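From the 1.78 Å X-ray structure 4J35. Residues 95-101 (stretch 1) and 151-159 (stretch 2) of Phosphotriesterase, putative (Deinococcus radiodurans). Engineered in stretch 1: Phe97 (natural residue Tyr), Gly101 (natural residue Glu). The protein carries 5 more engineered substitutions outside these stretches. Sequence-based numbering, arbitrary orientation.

Stretch 1 (95-101) GFFYEGG
Stretch 2 151-159: ITPYEQLFF

This is a small contact, burying 282 Å² over both sides, in which an irregular loop meets the first turns of a helix through one backbone-to-carboxylate hydrogen bond flanked by aromatic packing. Residues 95-101 form neither helix nor strand. Phe96 (phi/psi -125/161), Phe97 (-86/164) and Tyr98 (-54/149) are extended; Glu99 turns at -137/67, and a cis peptide bond leads into Gly100 at 56/179. In stretch 2, Ile151 (-86/101) and Thr152 lead into a helix that runs on beyond Phe159; residues 153-159 have phi from -71° to -55° and psi from -52° to -23°. The CA atoms closest across the contact are those of Glu99 and Glu155, 6.6 Å apart.

Glu155 is central to the contact. Its CA-to-CB bond points toward the loop, and its side chain has chi1 -78° (m), chi2 153° (t) and chi3 9°; its carboxylate serves two backbones. Glu155 OE2 accepts from Glu99 N at 3.0 Å, with an N-H...O angle of 163°, so the bond is of ordinary length and nearly straight. Glu155 OE1 accepts from Thr152 N at 2.9 Å and 160°. Glutamate suits this place because its two oxygens can be shared between the loop and the start of the helix, and both also find partners elsewhere in the structure. Tyr98 CB lies 3.8 Å from Glu155 OE2, beside the hydrogen bond, while the tyrosine ring (chi1 73°, p; chi2 -69°) leads away from the helix.

Thr152 completes a reciprocal arrangement at the N-cap. With phi/psi -67/159 and chi1 73° (p), Thr152 OG1 accepts from Glu155 N at 3.2 Å and 171°, satisfying an amide that has no earlier helical carbonyl to meet. A short, branched hydroxyl side chain is well suited to this job. Backbone bonding follows with Gln156 N to Thr152 O at 2.8 Å and Phe159 N to Glu155 O at 3.2 Å, and the side chain of Gln156 folds back so that Gln156 NE2 donates to Ile151 O at 3.0 Å.

Two aromatic residues of the helix complete its side of the contact. Tyr154 (chi1 -179°, t; chi2 57°) brings its ring edge to Glu99, with Tyr154 CE2 only 3.1 Å from Glu99 CB, a very tight approach. The Glu99 side chain is modelled no further than CB, so its carboxylate cannot be placed. Four residues on, Phe158 (chi1 -62°, m; chi2 84°) packs against Phe96, with Phe158 CE2 3.7 Å from Phe96 CB. The rings meet obliquely, their centroids 5.8 Å apart and planes at 33°. Phe96 sets out toward the helix from CA to CB, but at chi1 -92°, between wells, the end of its side chain leads away. Phenylalanine gives both residues a broad apolar surface for this packing.

The CA-to-CB bond of the engineered Phe97 points away from the helix, with chi1 -157° (t) and chi2 49°. At Gly100, a CB would fall 2.4 Å from Tyr98 CD2, and the positive phi also favours glycine. The engineered Gly101 (47/-163) ends the stretch without touching the helix.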

# COMPACT_ATOMS: atom_id res chain seq x y z
N GLY A 95 7.11 -8.52 -1.04
CA GLY A 95 6.14 -9.08 -1.96
C GLY A 95 6.50 -8.80 -3.40
O GLY A 95 7.47 -8.07 -3.67
N PHE A 96 5.74 -9.37 -4.32
CA PHE A 96 5.95 -9.10 -5.75
C PHE A 96 4.66 -8.60 -6.38
O PHE A 96 3.59 -8.84 -5.84
CB PHE A 96 6.32 -10.38 -6.48
CG PHE A 96 7.79 -10.66 -6.58
CD1 PHE A 96 8.57 -10.83 -5.45
CD2 PHE A 96 8.37 -10.84 -7.80
CE1 PHE A 96 9.91 -11.16 -5.55
CE2 PHE A 96 9.72 -11.18 -7.91
CZ PHE A 96 10.49 -11.33 -6.77
N PHE A 97 4.76 -7.95 -7.54
CA PHE A 97 3.59 -7.29 -8.14
C PHE A 97 2.75 -8.24 -9.02
O PHE A 97 3.22 -9.31 -9.40
CB PHE A 97 4.12 -6.10 -8.97
CG PHE A 97 3.13 -5.01 -9.21
CD1 PHE A 97 2.38 -4.47 -8.16
CD2 PHE A 97 3.04 -4.44 -10.47
CE1 PHE A 97 1.51 -3.40 -8.39
CE2 PHE A 97 2.17 -3.36 -10.70
CZ PHE A 97 1.40 -2.84 -9.66
N TYR A 98 1.51 -7.84 -9.33
CA TYR A 98 0.56 -8.70 -10.09
C TYR A 98 1.13 -9.22 -11.42
O TYR A 98 1.97 -8.59 -12.03
CB TYR A 98 -0.80 -7.98 -10.30
CG TYR A 98 -0.85 -6.86 -11.33
CD1 TYR A 98 -0.20 -5.64 -11.10
CD2 TYR A 98 -1.58 -7.01 -12.51
CE1 TYR A 98 -0.27 -4.62 -12.04
CE2 TYR A 98 -1.64 -5.99 -13.45
CZ TYR A 98 -0.99 -4.80 -13.22
OH TYR A 98 -1.06 -3.79 -14.15
N GLU A 99 0.70 -10.41 -11.85
CA GLU A 99 1.41 -11.09 -12.93
C GLU A 99 0.53 -11.75 -14.01
O GLU A 99 0.54 -12.98 -14.14
CB GLU A 99 2.34 -12.12 -12.35
N GLY A 100 -0.19 -10.96 -14.81
CA GLY A 100 -0.22 -9.50 -14.72
C GLY A 100 1.15 -8.88 -14.83
O GLY A 100 2.13 -9.61 -14.99
N GLY A 101 1.19 -7.55 -14.78
CA GLY A 101 2.39 -6.78 -14.45
C GLY A 101 3.66 -7.20 -15.17
O GLY A 101 3.61 -7.89 -16.19
N ILE A 151 -7.77 -13.96 -9.49
CA ILE A 151 -6.52 -14.18 -8.79
C ILE A 151 -5.87 -15.39 -9.46
O ILE A 151 -6.26 -16.53 -9.21
CB ILE A 151 -6.73 -14.44 -7.28
CG1 ILE A 151 -7.60 -13.34 -6.65
CG2 ILE A 151 -5.39 -14.49 -6.57
CD1 ILE A 151 -7.84 -13.57 -5.15
N THR A 152 -4.89 -15.14 -10.33
CA THR A 152 -4.35 -16.23 -11.18
C THR A 152 -3.61 -17.29 -10.36
O THR A 152 -3.19 -17.02 -9.25
CB THR A 152 -3.41 -15.68 -12.26
OG1 THR A 152 -2.17 -15.28 -11.65
CG2 THR A 152 -4.03 -14.51 -12.99
N PRO A 153 -3.45 -18.50 -10.92
CA PRO A 153 -2.75 -19.55 -10.16
C PRO A 153 -1.34 -19.13 -9.71
O PRO A 153 -0.91 -19.46 -8.60
CB PRO A 153 -2.70 -20.72 -11.15
CG PRO A 153 -3.00 -20.12 -12.49
CD PRO A 153 -3.90 -18.98 -12.23
N TYR A 154 -0.63 -18.43 -10.56
CA TYR A 154 0.64 -17.82 -10.20
C TYR A 154 0.55 -16.82 -9.02
O TYR A 154 1.31 -16.89 -8.07
CB TYR A 154 1.17 -17.08 -11.40
CG TYR A 154 2.49 -16.44 -11.11
CD1 TYR A 154 3.56 -17.20 -10.67
CD2 TYR A 154 2.67 -15.09 -11.28
CE1 TYR A 154 4.77 -16.62 -10.41
CE2 TYR A 154 3.87 -14.50 -11.01
CZ TYR A 154 4.92 -15.28 -10.60
OH TYR A 154 6.13 -14.70 -10.32
N GLU A 155 -0.36 -15.87 -9.11
CA GLU A 155 -0.63 -14.97 -7.99
C GLU A 155 -1.00 -15.75 -6.72
O GLU A 155 -0.64 -15.37 -5.62
CB GLU A 155 -1.73 -13.99 -8.39
CG GLU A 155 -1.22 -12.87 -9.30
CD GLU A 155 -2.30 -12.29 -10.20
OE1 GLU A 155 -3.48 -12.64 -10.01
OE2 GLU A 155 -1.96 -11.47 -11.09
N GLN A 156 -1.67 -16.89 -6.86
CA GLN A 156 -2.10 -17.59 -5.66
C GLN A 156 -0.94 -18.18 -4.89
O GLN A 156 -1.02 -18.40 -3.68
CB GLN A 156 -3.16 -18.63 -5.99
CG GLN A 156 -4.47 -17.97 -6.39
CD GLN A 156 -5.60 -18.97 -6.42
OE1 GLN A 156 -5.74 -19.78 -5.51
NE2 GLN A 156 -6.39 -18.93 -7.49
N LEU A 157 0.17 -18.42 -5.58
CA LEU A 157 1.36 -18.90 -4.90
C LEU A 157 1.68 -17.94 -3.78
O LEU A 157 2.02 -18.38 -2.68
CB LEU A 157 2.54 -18.96 -5.89
CG LEU A 157 2.34 -19.92 -7.07
CD1 LEU A 157 3.38 -19.65 -8.14
CD2 LEU A 157 2.43 -21.36 -6.62
N PHE A 158 1.62 -16.64 -4.09
CA PHE A 158 1.98 -15.60 -3.16
C PHE A 158 0.94 -15.47 -2.05
O PHE A 158 1.30 -15.30 -0.90
CB PHE A 158 2.18 -14.25 -3.88
CG PHE A 158 3.33 -14.29 -4.91
CD1 PHE A 158 3.13 -14.77 -6.19
CD2 PHE A 158 4.61 -13.81 -4.58
CE1 PHE A 158 4.20 -14.80 -7.13
CE2 PHE A 158 5.66 -13.87 -5.50
CZ PHE A 158 5.44 -14.35 -6.78
N PHE A 159 -0.34 -15.57 -2.40
CA PHE A 159 -1.38 -15.55 -1.37
C PHE A 159 -1.18 -16.67 -0.36
O PHE A 159 -1.32 -16.45 0.85
CB PHE A 159 -2.80 -15.60 -1.99
CG PHE A 159 -3.30 -14.27 -2.51
CD1 PHE A 159 -2.69 -13.64 -3.60
CD2 PHE A 159 -4.40 -13.64 -1.92
CE1 PHE A 159 -3.13 -12.42 -4.08
CE2 PHE A 159 -4.85 -12.40 -2.40
CZ PHE A 159 -4.23 -11.80 -3.48